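Local atomic coordinates of variant surface glycoprotein MITat 1.13 (Trypanosoma brucei, PDB entry 6Z8H), a protein that probably forms the dense surface coat of the parasite, in which expression of antigenically distinct variants lets the trypanosome evade the host immune response. Residues V300-L305 with E320-I325; K83-L87 with S327-R331; I284-V290 with Y336-W341. All coordinates share one frame; numbering follows the deposited sequence.

In the fold
All three contacts lie in the group of short helices packed at one end of the elongated chain, opposite its five-stranded sheet. Centres of contacts 1 and 2 are about 8 Å apart, those of 2 and 3 about 9 Å, and those of 1 and 3 about 16 Å. Contacts 1 and 2 share helix 318-329; only contact 2 has a segment on the long helix 78-129, though side chains of the others also touch it. Along the chain, contact 1 is nested within the loops closed by both others, and contacts 2 and 3 interlock, their segments alternating. The lobe is thus folded on itself and fastened to the long helix near what is probably its membrane-proximal end.

Contact 1: residues V300-L305 with E320-I325; sequences VIKALL and EVNNAI
The branches of V300 are divided between two partners by a chi1 of 168°: CG1, anti to the backbone N, is directed at A324, and CG2, beside that N, reaches I325. CG1 comes within 3.8 Å of A324 CB. The V300 and I325 side chains cross at about a right angle, with V300 CG2 lying 4.0 Å from I325 CG1. V321 has nearly the same rotation (chi1 172°), but here it is CG2, the branch beside the backbone N, that does the work. It meets the shaft of I301, 3.7 Å from I301 CG1, and the same methyl is also met by L305, whose CD1 is 3.9 Å away.

L305 grasps helix 318-329 with both methyls. While CD1 lies over the start of the segment, near E320 CB and the backbone of V321, CD2 is 3.8 Å from A324 CB. That same alanine methyl also receives L304, through its CB at 4.2 Å, so three side chains of 300-305 converge on one small group. The axes of helices 300-304 and 320-325 approach to 10.1 Å at a crossing angle of 62°, bringing the CA atoms of L304 and A324 to within 6.3 Å of each other.

Outside the two segments, P86 of helix 78-129 backs V300, and A316 packs on I301 and L305. On the side turned from helix 318-329, K302 and A303 meet L380 of the second subunit, and K302 NZ forms a salt bridge with E311.

Across the interface the joint is mainly methyl and methylene packing, with the L305 methyls also lying against the backbone of 320-321. Its cohesion therefore depends on shape and on exclusion of water, with the charged end of K302 engaged well away from it.

Contact 2: residues K83-L87 with S327-R331; sequences KILPL and SAYGR
Y329 OH donates to K83 O over 2.8 Å and is the polar link between the two segments. The hydroxyl meets the carbonyl at a C=O...O angle of 131°, tilted 28° from the carbonyl plane, and the acceptor lies near the plane of the tyrosine ring, at its edge. A chi1 of -48°, with CG beside the backbone N, carries the ring from the end of helix 318-329 toward helix 78-129.

This acceptor belongs to a kinked turn. P86 has no N-H to offer, and L87 N turns back to I84 O at 2.9 Å, so neither supplies K83 O with a helical bond. The proline ring also packs against the tyrosine tip, its CG 3.5 Å from Y329 OH. From another quarter L87 slides past in the opposite direction, bringing CD2 to 4.2 Å from Y329 CE1. The ring's own neighbour A328 sets its CB over the centre of one face, 3.7 Å above the plane, and the same methyl touches K83 CG at 4.1 Å, where the lysine chain runs extended.

F287 meets the ring obliquely, and T340 touches it as well.

One buried hydroxyl thus satisfies a carbonyl that receives no helical bond from P86 or L87 at the kink, pairing two polar groups in a largely apolar junction, with K83 at its rim.

Contact 3: residues I284-V290 with Y336-W341; sequences ITDFNAV and YNTKTW
Two side-chain hydrogen bonds from helix 336-345 fasten the backbone just ahead of helix 287-291. Y336 OH donates to I284 O at 2.8 Å, and N337 ND2 donates to T285 O, also at 2.8 Å. The second bond is almost straight (172°), uses a lone pair in the carbonyl plane and lies within the amide plane of N337. A water accepts from F287 N, but its very short approach to N337 OD1 is doubtful.

Aromatic side chains lie over both faces of Y336; with chi1 at 179° its ring extends from helix 336-345 to the carbonyl of I284. F287 CD1 sits above one face, toward its rim and 3.5 Å from Y336 CG; the two rings meet obliquely, their planes at 57°. On the opposite face W341 CD1 sits 3.7 Å above the tyrosine plane, toward its rim. Contacts on both faces, together with the hydroxyl bond, probably limit rotation of the phenol ring.

Further van der Waals contacts complete the packing. I284 CG2 lies 4.0 Å from W341 CZ2, T285 CG2 is above one face of the indole, and V290 CG2 comes to 3.9 Å from Y336 OH. W341 also rests on A65 and L69 of the long helix 34-75.

Within the first segment D286 OD1 accepts from N288 N at 3.0 Å, approached from above the carboxylate plane. The arrangement combines an N-capped short helix with a pi-type turn at 336-340, joined by Y336 and N337 within the helical lobe of an A-type VSG N-terminal domain.

Contact 1: residues V300-L305 with E320-I325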
ATOM      1  N   VAL A 300      -7.732  40.217 -10.795  1.00 25.30           N
ATOM      2  CA  VAL A 300      -6.997  41.122 -11.679  1.00 24.56           C
ATOM      3  C   VAL A 300      -7.706  42.469 -11.786  1.00 26.21           C
ATOM      4  O   VAL A 300      -7.075  43.532 -11.703  1.00 26.71           O
ATOM      5  CB  VAL A 300      -6.779  40.484 -13.062  1.00 26.82           C
ATOM      6  CG1 VAL A 300      -6.282  41.533 -14.021  1.00 27.31           C
ATOM      7  CG2 VAL A 300      -5.792  39.329 -12.959  1.00 28.35           C
ATOM      8  N   ILE A 301      -9.030  42.445 -11.956  1.00 26.17           N
ATOM      9  CA  ILE A 301      -9.801  43.687 -12.045  1.00 26.02           C
ATOM     10  C   ILE A 301      -9.724  44.454 -10.733  1.00 28.19           C
ATOM     11  O   ILE A 301      -9.512  45.671 -10.706  1.00 29.91           O
ATOM     12  CB  ILE A 301     -11.256  43.361 -12.409  1.00 27.26           C
ATOM     13  CG1 ILE A 301     -11.323  42.664 -13.771  1.00 28.58           C
ATOM     14  CG2 ILE A 301     -12.096  44.654 -12.422  1.00 28.13           C
ATOM     15  CD1 ILE A 301     -12.707  42.180 -14.155  1.00 28.85           C
ATOM     16  N   LYS A 302      -9.919  43.755  -9.619  1.00 28.12           N
ATOM     17  CA  LYS A 302      -9.989  44.432  -8.333  1.00 26.32           C
ATOM     18  C   LYS A 302      -8.646  45.039  -7.952  1.00 27.57           C
ATOM     19  O   LYS A 302      -8.589  46.167  -7.444  1.00 28.87           O
ATOM     20  CB  LYS A 302     -10.440  43.436  -7.249  1.00 26.76           C
ATOM     21  CG  LYS A 302     -11.896  42.966  -7.381  1.00 28.51           C
ATOM     22  CD  LYS A 302     -12.207  41.675  -6.689  1.00 31.72           C
ATOM     23  CE  LYS A 302     -12.586  41.805  -5.311  1.00 31.17           C
ATOM     24  NZ  LYS A 302     -13.737  42.730  -5.062  1.00 30.68           N
ATOM     25  N   ALA A 303      -7.559  44.293  -8.154  1.00 27.23           N
ATOM     26  CA  ALA A 303      -6.253  44.644  -7.615  1.00 27.31           C
ATOM     27  C   ALA A 303      -5.350  45.327  -8.627  1.00 27.78           C
ATOM     28  O   ALA A 303      -4.484  46.108  -8.227  1.00 29.51           O
ATOM     29  CB  ALA A 303      -5.545  43.385  -7.084  1.00 28.27           C
ATOM     30  N   LEU A 304      -5.492  45.022  -9.923  1.00 27.95           N
ATOM     31  CA  LEU A 304      -4.601  45.564 -10.939  1.00 29.05           C
ATOM     32  C   LEU A 304      -5.249  46.597 -11.849  1.00 30.60           C
ATOM     33  O   LEU A 304      -4.519  47.287 -12.563  1.00 32.53           O
ATOM     34  CB  LEU A 304      -3.994  44.438 -11.782  1.00 28.69           C
ATOM     35  CG  LEU A 304      -3.011  43.535 -11.031  1.00 29.70           C
ATOM     36  CD1 LEU A 304      -2.642  42.286 -11.851  1.00 30.94           C
ATOM     37  CD2 LEU A 304      -1.754  44.299 -10.655  1.00 30.61           C
ATOM     38  N   LEU A 305      -6.581  46.722 -11.853  1.00 29.57           N
ATOM     39  CA  LEU A 305      -7.264  47.738 -12.648  1.00 30.71           C
ATOM     40  C   LEU A 305      -7.981  48.762 -11.775  1.00 32.45           C
ATOM     41  O   LEU A 305      -8.851  49.490 -12.268  1.00 33.45           O
ATOM     42  CB  LEU A 305      -8.249  47.089 -13.614  1.00 31.49           C
ATOM     43  CG  LEU A 305      -7.617  46.239 -14.705  1.00 34.00           C
ATOM     44  CD1 LEU A 305      -8.681  45.632 -15.607  1.00 34.64           C
ATOM     45  CD2 LEU A 305      -6.629  47.066 -15.529  1.00 35.26           C
ATOM     46  N   GLU A 320      -8.512  45.482 -21.249  1.00 39.88           N
ATOM     47  CA  GLU A 320      -7.793  46.012 -20.098  1.00 38.46           C
ATOM     48  C   GLU A 320      -7.362  44.884 -19.177  1.00 35.69           C
ATOM     49  O   GLU A 320      -6.258  44.915 -18.638  1.00 35.67           O
ATOM     50  CB  GLU A 320      -8.641  47.040 -19.345  1.00 39.02           C
ATOM     51  CG  GLU A 320      -8.703  48.409 -20.009  1.00 41.21           C
ATOM     52  CD  GLU A 320      -7.408  49.196 -19.851  1.00 44.44           C
ATOM     53  OE1 GLU A 320      -7.054  49.553 -18.702  1.00 45.58           O
ATOM     54  OE2 GLU A 320      -6.745  49.459 -20.883  1.00 46.39           O
ATOM     55  N   VAL A 321      -8.214  43.873 -19.014  1.00 33.77           N
ATOM     56  CA  VAL A 321      -7.855  42.698 -18.217  1.00 33.92           C
ATOM     57  C   VAL A 321      -6.647  41.994 -18.820  1.00 33.61           C
ATOM     58  O   VAL A 321      -5.705  41.623 -18.115  1.00 33.94           O
ATOM     59  CB  VAL A 321      -9.060  41.747 -18.094  1.00 33.31           C
ATOM     60  CG1 VAL A 321      -8.649  40.434 -17.450  1.00 33.43           C
ATOM     61  CG2 VAL A 321     -10.175  42.417 -17.307  1.00 33.65           C
ATOM     62  N   ASN A 322      -6.645  41.805 -20.139  1.00 34.61           N
ATOM     63  CA  ASN A 322      -5.517  41.114 -20.753  1.00 35.21           C
ATOM     64  C   ASN A 322      -4.236  41.930 -20.646  1.00 34.63           C
ATOM     65  O   ASN A 322      -3.159  41.369 -20.419  1.00 36.43           O
ATOM     66  CB  ASN A 322      -5.838  40.807 -22.210  1.00 39.46           C
ATOM     67  CG  ASN A 322      -6.783  39.637 -22.355  1.00 44.26           C
ATOM     68  OD1 ASN A 322      -6.602  38.596 -21.719  1.00 47.23           O
ATOM     69  ND2 ASN A 322      -7.802  39.797 -23.200  1.00 46.40           N
ATOM     70  N   ASN A 323      -4.321  43.251 -20.827  1.00 35.64           N
ATOM     71  CA  ASN A 323      -3.131  44.083 -20.675  1.00 36.19           C
ATOM     72  C   ASN A 323      -2.604  44.045 -19.244  1.00 34.38           C
ATOM     73  O   ASN A 323      -1.389  44.084 -19.022  1.00 34.14           O
ATOM     74  CB  ASN A 323      -3.435  45.507 -21.131  1.00 38.09           C
ATOM     75  CG  ASN A 323      -3.459  45.617 -22.626  1.00 41.64           C
ATOM     76  OD1 ASN A 323      -2.456  45.966 -23.242  1.00 45.43           O
ATOM     77  ND2 ASN A 323      -4.598  45.288 -23.229  1.00 43.29           N
ATOM     78  N   ALA A 324      -3.503  44.022 -18.262  1.00 32.94           N
ATOM     79  CA  ALA A 324      -3.068  43.901 -16.872  1.00 31.63           C
ATOM     80  C   ALA A 324      -2.381  42.558 -16.608  1.00 30.99           C
ATOM     81  O   ALA A 324      -1.329  42.507 -15.959  1.00 31.28           O
ATOM     82  CB  ALA A 324      -4.266  44.069 -15.940  1.00 31.29           C
ATOM     83  N   ILE A 325      -2.945  41.470 -17.136  1.00 29.41           N
ATOM     84  CA  ILE A 325      -2.318  40.151 -17.019  1.00 30.41           C
ATOM     85  C   ILE A 325      -0.935  40.165 -17.655  1.00 30.88           C
ATOM     86  O   ILE A 325       0.043  39.708 -17.055  1.00 32.92           O
ATOM     87  CB  ILE A 325      -3.222  39.075 -17.645  1.00 29.66           C
ATOM     88  CG1 ILE A 325      -4.440  38.846 -16.744  1.00 29.82           C
ATOM     89  CG2 ILE A 325      -2.458  37.770 -17.864  1.00 29.94           C
ATOM     90  CD1 ILE A 325      -5.566  38.028 -17.355  1.00 30.53           C
TER

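Contact 2: residues K83-L87 with S327-R331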
ATOM      1  N   LYS A  83       0.227  41.954  -7.689  1.00 25.17           N
ATOM      2  CA  LYS A  83       0.509  40.817  -8.577  1.00 26.12           C
ATOM      3  C   LYS A  83       0.243  39.475  -7.894  1.00 25.99           C
ATOM      4  O   LYS A  83      -0.038  38.495  -8.569  1.00 27.26           O
ATOM      5  CB  LYS A  83       1.968  40.890  -9.049  1.00 28.75           C
ATOM      6  CG  LYS A  83       2.307  42.194  -9.839  1.00 27.95           C
ATOM      7  CD  LYS A  83       3.791  42.333 -10.153  1.00 33.08           C
ATOM      8  CE  LYS A  83       4.050  43.460 -11.134  1.00 46.55           C
ATOM      9  NZ  LYS A  83       5.498  43.526 -11.511  1.00 57.81           N
ATOM     10  N   ILE A  84       0.254  39.414  -6.569  1.00 24.53           N
ATOM     11  CA  ILE A  84       0.051  38.156  -5.850  1.00 23.33           C
ATOM     12  C   ILE A  84      -1.421  37.905  -5.531  1.00 23.19           C
ATOM     13  O   ILE A  84      -1.881  36.757  -5.572  1.00 22.98           O
ATOM     14  CB  ILE A  84       0.899  38.173  -4.569  1.00 23.33           C
ATOM     15  CG1 ILE A  84       2.372  38.372  -4.903  1.00 24.86           C
ATOM     16  CG2 ILE A  84       0.651  36.929  -3.751  1.00 24.66           C
ATOM     17  CD1 ILE A  84       3.233  38.566  -3.722  1.00 26.01           C
ATOM     18  N   LEU A  85      -2.180  38.961  -5.208  1.00 23.11           N
ATOM     19  CA  LEU A  85      -3.574  38.753  -4.825  1.00 23.97           C
ATOM     20  C   LEU A  85      -4.392  37.925  -5.811  1.00 23.96           C
ATOM     21  O   LEU A  85      -5.183  37.085  -5.353  1.00 23.37           O
ATOM     22  CB  LEU A  85      -4.242  40.091  -4.504  1.00 24.80           C
ATOM     23  CG  LEU A  85      -3.635  40.876  -3.355  1.00 26.69           C
ATOM     24  CD1 LEU A  85      -4.519  42.099  -3.036  1.00 27.41           C
ATOM     25  CD2 LEU A  85      -3.433  40.058  -2.113  1.00 27.60           C
ATOM     26  N   PRO A  86      -4.282  38.098  -7.132  1.00 22.89           N
ATOM     27  CA  PRO A  86      -5.101  37.280  -8.043  1.00 22.35           C
ATOM     28  C   PRO A  86      -4.747  35.803  -8.034  1.00 23.35           C
ATOM     29  O   PRO A  86      -5.507  35.011  -8.597  1.00 24.29           O
ATOM     30  CB  PRO A  86      -4.827  37.892  -9.429  1.00 24.39           C
ATOM     31  CG  PRO A  86      -4.418  39.323  -9.115  1.00 25.78           C
ATOM     32  CD  PRO A  86      -3.620  39.210  -7.842  1.00 24.97           C
ATOM     33  N   LEU A  87      -3.620  35.440  -7.445  1.00 23.42           N
ATOM     34  CA  LEU A  87      -3.227  34.046  -7.360  1.00 23.51           C
ATOM     35  C   LEU A  87      -3.822  33.347  -6.158  1.00 22.93           C
ATOM     36  O   LEU A  87      -3.871  32.106  -6.144  1.00 23.14           O
ATOM     37  CB  LEU A  87      -1.705  33.986  -7.321  1.00 24.12           C
ATOM     38  CG  LEU A  87      -0.957  34.724  -8.436  1.00 23.84           C
ATOM     39  CD1 LEU A  87       0.581  34.690  -8.174  1.00 25.50           C
ATOM     40  CD2 LEU A  87      -1.288  34.226  -9.836  1.00 24.98           C
ATOM     41  N   SER A 327       1.072  42.737 -18.173  1.00 34.85           N
ATOM     42  CA  SER A 327       2.005  43.572 -17.416  1.00 35.96           C
ATOM     43  C   SER A 327       2.457  42.873 -16.146  1.00 34.35           C
ATOM     44  O   SER A 327       3.620  42.993 -15.732  1.00 35.01           O
ATOM     45  CB  SER A 327       1.339  44.903 -17.056  1.00 37.32           C
ATOM     46  OG  SER A 327       1.121  45.689 -18.209  1.00 39.29           O
ATOM     47  N   ALA A 328       1.553  42.135 -15.514  1.00 32.24           N
ATOM     48  CA  ALA A 328       1.874  41.552 -14.223  1.00 30.46           C
ATOM     49  C   ALA A 328       2.652  40.254 -14.349  1.00 29.95           C
ATOM     50  O   ALA A 328       3.494  39.973 -13.492  1.00 31.65           O
ATOM     51  CB  ALA A 328       0.602  41.289 -13.415  1.00 31.15           C
ATOM     52  N   TYR A 329       2.385  39.448 -15.380  1.00 29.85           N
ATOM     53  CA  TYR A 329       2.923  38.094 -15.439  1.00 29.86           C
ATOM     54  C   TYR A 329       3.702  37.815 -16.719  1.00 31.66           C
ATOM     55  O   TYR A 329       4.006  36.661 -16.996  1.00 33.41           O
ATOM     56  CB  TYR A 329       1.801  37.045 -15.255  1.00 28.40           C
ATOM     57  CG  TYR A 329       0.889  37.329 -14.098  1.00 28.11           C
ATOM     58  CD1 TYR A 329       1.339  37.180 -12.808  1.00 27.28           C
ATOM     59  CD2 TYR A 329      -0.421  37.746 -14.292  1.00 26.98           C
ATOM     60  CE1 TYR A 329       0.531  37.510 -11.727  1.00 27.02           C
ATOM     61  CE2 TYR A 329      -1.231  38.045 -13.234  1.00 27.24           C
ATOM     62  CZ  TYR A 329      -0.777  37.866 -11.935  1.00 26.48           C
ATOM     63  OH  TYR A 329      -1.610  38.217 -10.865  1.00 28.24           O
ATOM     64  N   GLY A 330       4.074  38.843 -17.468  1.00 32.05           N
ATOM     65  CA  GLY A 330       4.575  38.680 -18.808  1.00 32.53           C
ATOM     66  C   GLY A 330       3.455  38.363 -19.779  1.00 32.52           C
ATOM     67  O   GLY A 330       2.349  37.978 -19.399  1.00 32.50           O
ATOM     68  N   ARG A 331       3.765  38.519 -21.068  1.00 34.08           N
ATOM     69  CA  ARG A 331       2.762  38.345 -22.115  1.00 35.30           C
ATOM     70  C   ARG A 331       2.137  36.957 -22.010  1.00 36.82           C
ATOM     71  O   ARG A 331       2.840  35.942 -22.064  1.00 37.13           O
ATOM     72  CB  ARG A 331       3.394  38.557 -23.497  1.00 36.28           C
ATOM     73  CG  ARG A 331       2.411  38.435 -24.641  1.00 38.67           C
ATOM     74  CD  ARG A 331       2.968  39.058 -25.918  1.00 40.79           C
ATOM     75  NE  ARG A 331       3.266  40.478 -25.744  1.00 42.32           N
ATOM     76  CZ  ARG A 331       2.369  41.455 -25.863  1.00 43.47           C
ATOM     77  NH1 ARG A 331       1.106  41.169 -26.154  1.00 42.94           N
ATOM     78  NH2 ARG A 331       2.729  42.721 -25.683  1.00 45.09           N
TER

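Contact 3: residues I284-V290 with Y336-W341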
ATOM      1  N   ILE A 284      -0.228  24.804  -8.851  1.00 24.12           N
ATOM      2  CA  ILE A 284      -0.312  26.250  -8.687  1.00 23.70           C
ATOM      3  C   ILE A 284       0.738  26.959  -9.523  1.00 24.96           C
ATOM      4  O   ILE A 284       0.492  28.062 -10.013  1.00 25.67           O
ATOM      5  CB  ILE A 284      -0.163  26.570  -7.185  1.00 22.63           C
ATOM      6  CG1 ILE A 284      -1.426  26.162  -6.436  1.00 24.16           C
ATOM      7  CG2 ILE A 284       0.106  28.067  -6.962  1.00 23.97           C
ATOM      8  CD1 ILE A 284      -1.274  26.086  -4.936  1.00 25.08           C
ATOM      9  N   THR A 285       1.905  26.349  -9.730  1.00 25.71           N
ATOM     10  CA  THR A 285       2.980  26.985 -10.485  1.00 27.32           C
ATOM     11  C   THR A 285       2.768  26.898 -12.000  1.00 27.95           C
ATOM     12  O   THR A 285       3.600  27.399 -12.757  1.00 28.85           O
ATOM     13  CB  THR A 285       4.333  26.365 -10.117  1.00 28.58           C
ATOM     14  OG1 THR A 285       4.238  24.948 -10.278  1.00 29.63           O
ATOM     15  CG2 THR A 285       4.744  26.696  -8.690  1.00 29.71           C
ATOM     16  N   ASP A 286       1.666  26.304 -12.447  1.00 27.94           N
ATOM     17  CA  ASP A 286       1.280  26.257 -13.852  1.00 28.56           C
ATOM     18  C   ASP A 286       0.293  27.395 -14.130  1.00 28.89           C
ATOM     19  O   ASP A 286      -0.862  27.348 -13.693  1.00 29.18           O
ATOM     20  CB  ASP A 286       0.654  24.898 -14.154  1.00 29.36           C
ATOM     21  CG  ASP A 286       0.153  24.791 -15.568  1.00 30.21           C
ATOM     22  OD1 ASP A 286       0.371  25.739 -16.357  1.00 31.89           O
ATOM     23  OD2 ASP A 286      -0.465  23.743 -15.887  1.00 32.89           O
ATOM     24  N   PHE A 287       0.726  28.390 -14.908  1.00 30.34           N
ATOM     25  CA  PHE A 287      -0.145  29.539 -15.167  1.00 30.54           C
ATOM     26  C   PHE A 287      -1.470  29.102 -15.783  1.00 30.85           C
ATOM     27  O   PHE A 287      -2.513  29.695 -15.515  1.00 31.83           O
ATOM     28  CB  PHE A 287       0.549  30.573 -16.057  1.00 31.18           C
ATOM     29  CG  PHE A 287      -0.138  31.917 -16.087  1.00 32.15           C
ATOM     30  CD1 PHE A 287      -0.131  32.735 -14.970  1.00 32.14           C
ATOM     31  CD2 PHE A 287      -0.792  32.354 -17.231  1.00 32.86           C
ATOM     32  CE1 PHE A 287      -0.754  33.955 -14.986  1.00 34.60           C
ATOM     33  CE2 PHE A 287      -1.419  33.594 -17.258  1.00 33.96           C
ATOM     34  CZ  PHE A 287      -1.391  34.387 -16.133  1.00 34.26           C
ATOM     35  N   ASN A 288      -1.462  28.054 -16.600  1.00 32.39           N
ATOM     36  CA  ASN A 288      -2.710  27.614 -17.215  1.00 35.00           C
ATOM     37  C   ASN A 288      -3.710  27.095 -16.190  1.00 35.35           C
ATOM     38  O   ASN A 288      -4.919  27.120 -16.445  1.00 36.57           O
ATOM     39  CB  ASN A 288      -2.436  26.530 -18.257  1.00 36.78           C
ATOM     40  CG  ASN A 288      -1.724  27.067 -19.491  1.00 38.02           C
ATOM     41  OD1 ASN A 288      -1.900  28.229 -19.891  1.00 38.64           O
ATOM     42  ND2 ASN A 288      -0.911  26.220 -20.101  1.00 38.88           N
ATOM     43  N   ALA A 289      -3.240  26.638 -15.030  1.00 33.01           N
ATOM     44  CA  ALA A 289      -4.170  26.203 -14.000  1.00 33.08           C
ATOM     45  C   ALA A 289      -4.798  27.388 -13.283  1.00 33.75           C
ATOM     46  O   ALA A 289      -5.931  27.287 -12.799  1.00 37.16           O
ATOM     47  CB  ALA A 289      -3.439  25.347 -12.967  1.00 31.16           C
ATOM     48  N   VAL A 290      -4.083  28.505 -13.190  1.00 30.92           N
ATOM     49  CA  VAL A 290      -4.582  29.707 -12.525  1.00 32.07           C
ATOM     50  C   VAL A 290      -5.390  30.583 -13.471  1.00 34.46           C
ATOM     51  O   VAL A 290      -6.448  31.097 -13.092  1.00 34.37           O
ATOM     52  CB  VAL A 290      -3.382  30.479 -11.945  1.00 31.57           C
ATOM     53  CG1 VAL A 290      -3.810  31.808 -11.482  1.00 30.99           C
ATOM     54  CG2 VAL A 290      -2.737  29.686 -10.828  1.00 30.41           C
ATOM     55  N   TYR A 336       5.471  33.928 -15.665  1.00 32.31           N
ATOM     56  CA  TYR A 336       4.898  33.553 -14.374  1.00 30.75           C
ATOM     57  C   TYR A 336       5.900  32.807 -13.503  1.00 31.24           C
ATOM     58  O   TYR A 336       5.917  32.986 -12.277  1.00 31.65           O
ATOM     59  CB  TYR A 336       3.660  32.683 -14.608  1.00 29.88           C
ATOM     60  CG  TYR A 336       2.932  32.176 -13.380  1.00 28.63           C
ATOM     61  CD1 TYR A 336       2.380  33.058 -12.461  1.00 28.25           C
ATOM     62  CD2 TYR A 336       2.767  30.808 -13.161  1.00 28.63           C
ATOM     63  CE1 TYR A 336       1.700  32.599 -11.355  1.00 26.70           C
ATOM     64  CE2 TYR A 336       2.079  30.346 -12.060  1.00 27.63           C
ATOM     65  CZ  TYR A 336       1.556  31.250 -11.151  1.00 27.53           C
ATOM     66  OH  TYR A 336       0.872  30.813 -10.061  1.00 27.54           O
ATOM     67  N   ASN A 337       6.735  31.969 -14.117  1.00 30.96           N
ATOM     68  CA  ASN A 337       7.755  31.222 -13.398  1.00 31.06           C
ATOM     69  C   ASN A 337       9.122  31.891 -13.441  1.00 33.28           C
ATOM     70  O   ASN A 337       9.847  31.872 -12.440  1.00 33.59           O
ATOM     71  CB  ASN A 337       7.857  29.816 -13.986  1.00 30.92           C
ATOM     72  CG  ASN A 337       6.523  29.073 -13.946  1.00 31.21           C
ATOM     73  OD1 ASN A 337       5.868  28.908 -14.990  1.00 32.24           O
ATOM     74  ND2 ASN A 337       6.096  28.645 -12.737  1.00 31.62           N
ATOM     75  N   THR A 338       9.488  32.502 -14.572  1.00 33.51           N
ATOM     76  CA  THR A 338      10.812  33.098 -14.678  1.00 34.55           C
ATOM     77  C   THR A 338      10.924  34.410 -13.914  1.00 34.78           C
ATOM     78  O   THR A 338      12.041  34.801 -13.562  1.00 36.59           O
ATOM     79  CB  THR A 338      11.185  33.313 -16.146  1.00 35.44           C
ATOM     80  OG1 THR A 338      10.164  34.084 -16.796  1.00 36.43           O
ATOM     81  CG2 THR A 338      11.353  31.983 -16.853  1.00 36.00           C
ATOM     82  N   LYS A 339       9.807  35.089 -13.640  1.00 33.73           N
ATOM     83  CA  LYS A 339       9.846  36.375 -12.945  1.00 33.83           C
ATOM     84  C   LYS A 339       8.899  36.385 -11.741  1.00 33.36           C
ATOM     85  O   LYS A 339       9.323  36.657 -10.610  1.00 34.50           O
ATOM     86  CB  LYS A 339       9.520  37.532 -13.904  1.00 35.45           C
ATOM     87  CG  LYS A 339      10.492  37.650 -15.060  1.00 39.10           C
ATOM     88  CD  LYS A 339      11.767  38.402 -14.685  1.00 42.73           C
ATOM     89  CE  LYS A 339      12.112  39.440 -15.760  1.00 44.83           C
ATOM     90  NZ  LYS A 339      13.459  40.062 -15.576  1.00 46.48           N
ATOM     91  N   THR A 340       7.620  36.049 -11.943  1.00 31.19           N
ATOM     92  CA  THR A 340       6.661  36.245 -10.855  1.00 29.83           C
ATOM     93  C   THR A 340       7.019  35.383  -9.651  1.00 29.28           C
ATOM     94  O   THR A 340       7.068  35.865  -8.523  1.00 29.14           O
ATOM     95  CB  THR A 340       5.229  35.935 -11.296  1.00 30.48           C
ATOM     96  OG1 THR A 340       4.982  36.492 -12.585  1.00 30.12           O
ATOM     97  CG2 THR A 340       4.229  36.519 -10.307  1.00 31.77           C
ATOM     98  N   TRP A 341       7.238  34.093  -9.868  1.00 28.56           N
ATOM     99  CA  TRP A 341       7.573  33.223  -8.746  1.00 28.74           C
ATOM    100  C   TRP A 341       8.972  33.489  -8.211  1.00 30.44           C
ATOM    101  O   TRP A 341       9.231  33.267  -7.020  1.00 29.76           O
ATOM    102  CB  TRP A 341       7.369  31.750  -9.122  1.00 28.15           C
ATOM    103  CG  TRP A 341       5.983  31.306  -8.778  1.00 27.67           C
ATOM    104  CD1 TRP A 341       4.923  31.177  -9.624  1.00 27.92           C
ATOM    105  CD2 TRP A 341       5.489  31.018  -7.469  1.00 26.85           C
ATOM    106  NE1 TRP A 341       3.799  30.808  -8.917  1.00 28.45           N
ATOM    107  CE2 TRP A 341       4.126  30.683  -7.593  1.00 26.93           C
ATOM    108  CE3 TRP A 341       6.073  30.987  -6.208  1.00 27.73           C
ATOM    109  CZ2 TRP A 341       3.336  30.338  -6.490  1.00 26.35           C
ATOM    110  CZ3 TRP A 341       5.291  30.642  -5.122  1.00 27.38           C
ATOM    111  CH2 TRP A 341       3.945  30.299  -5.273  1.00 27.73           C
TER
HETATM  112  O   HOH W   1       3.675  28.552 -16.038  1.00 31.66           O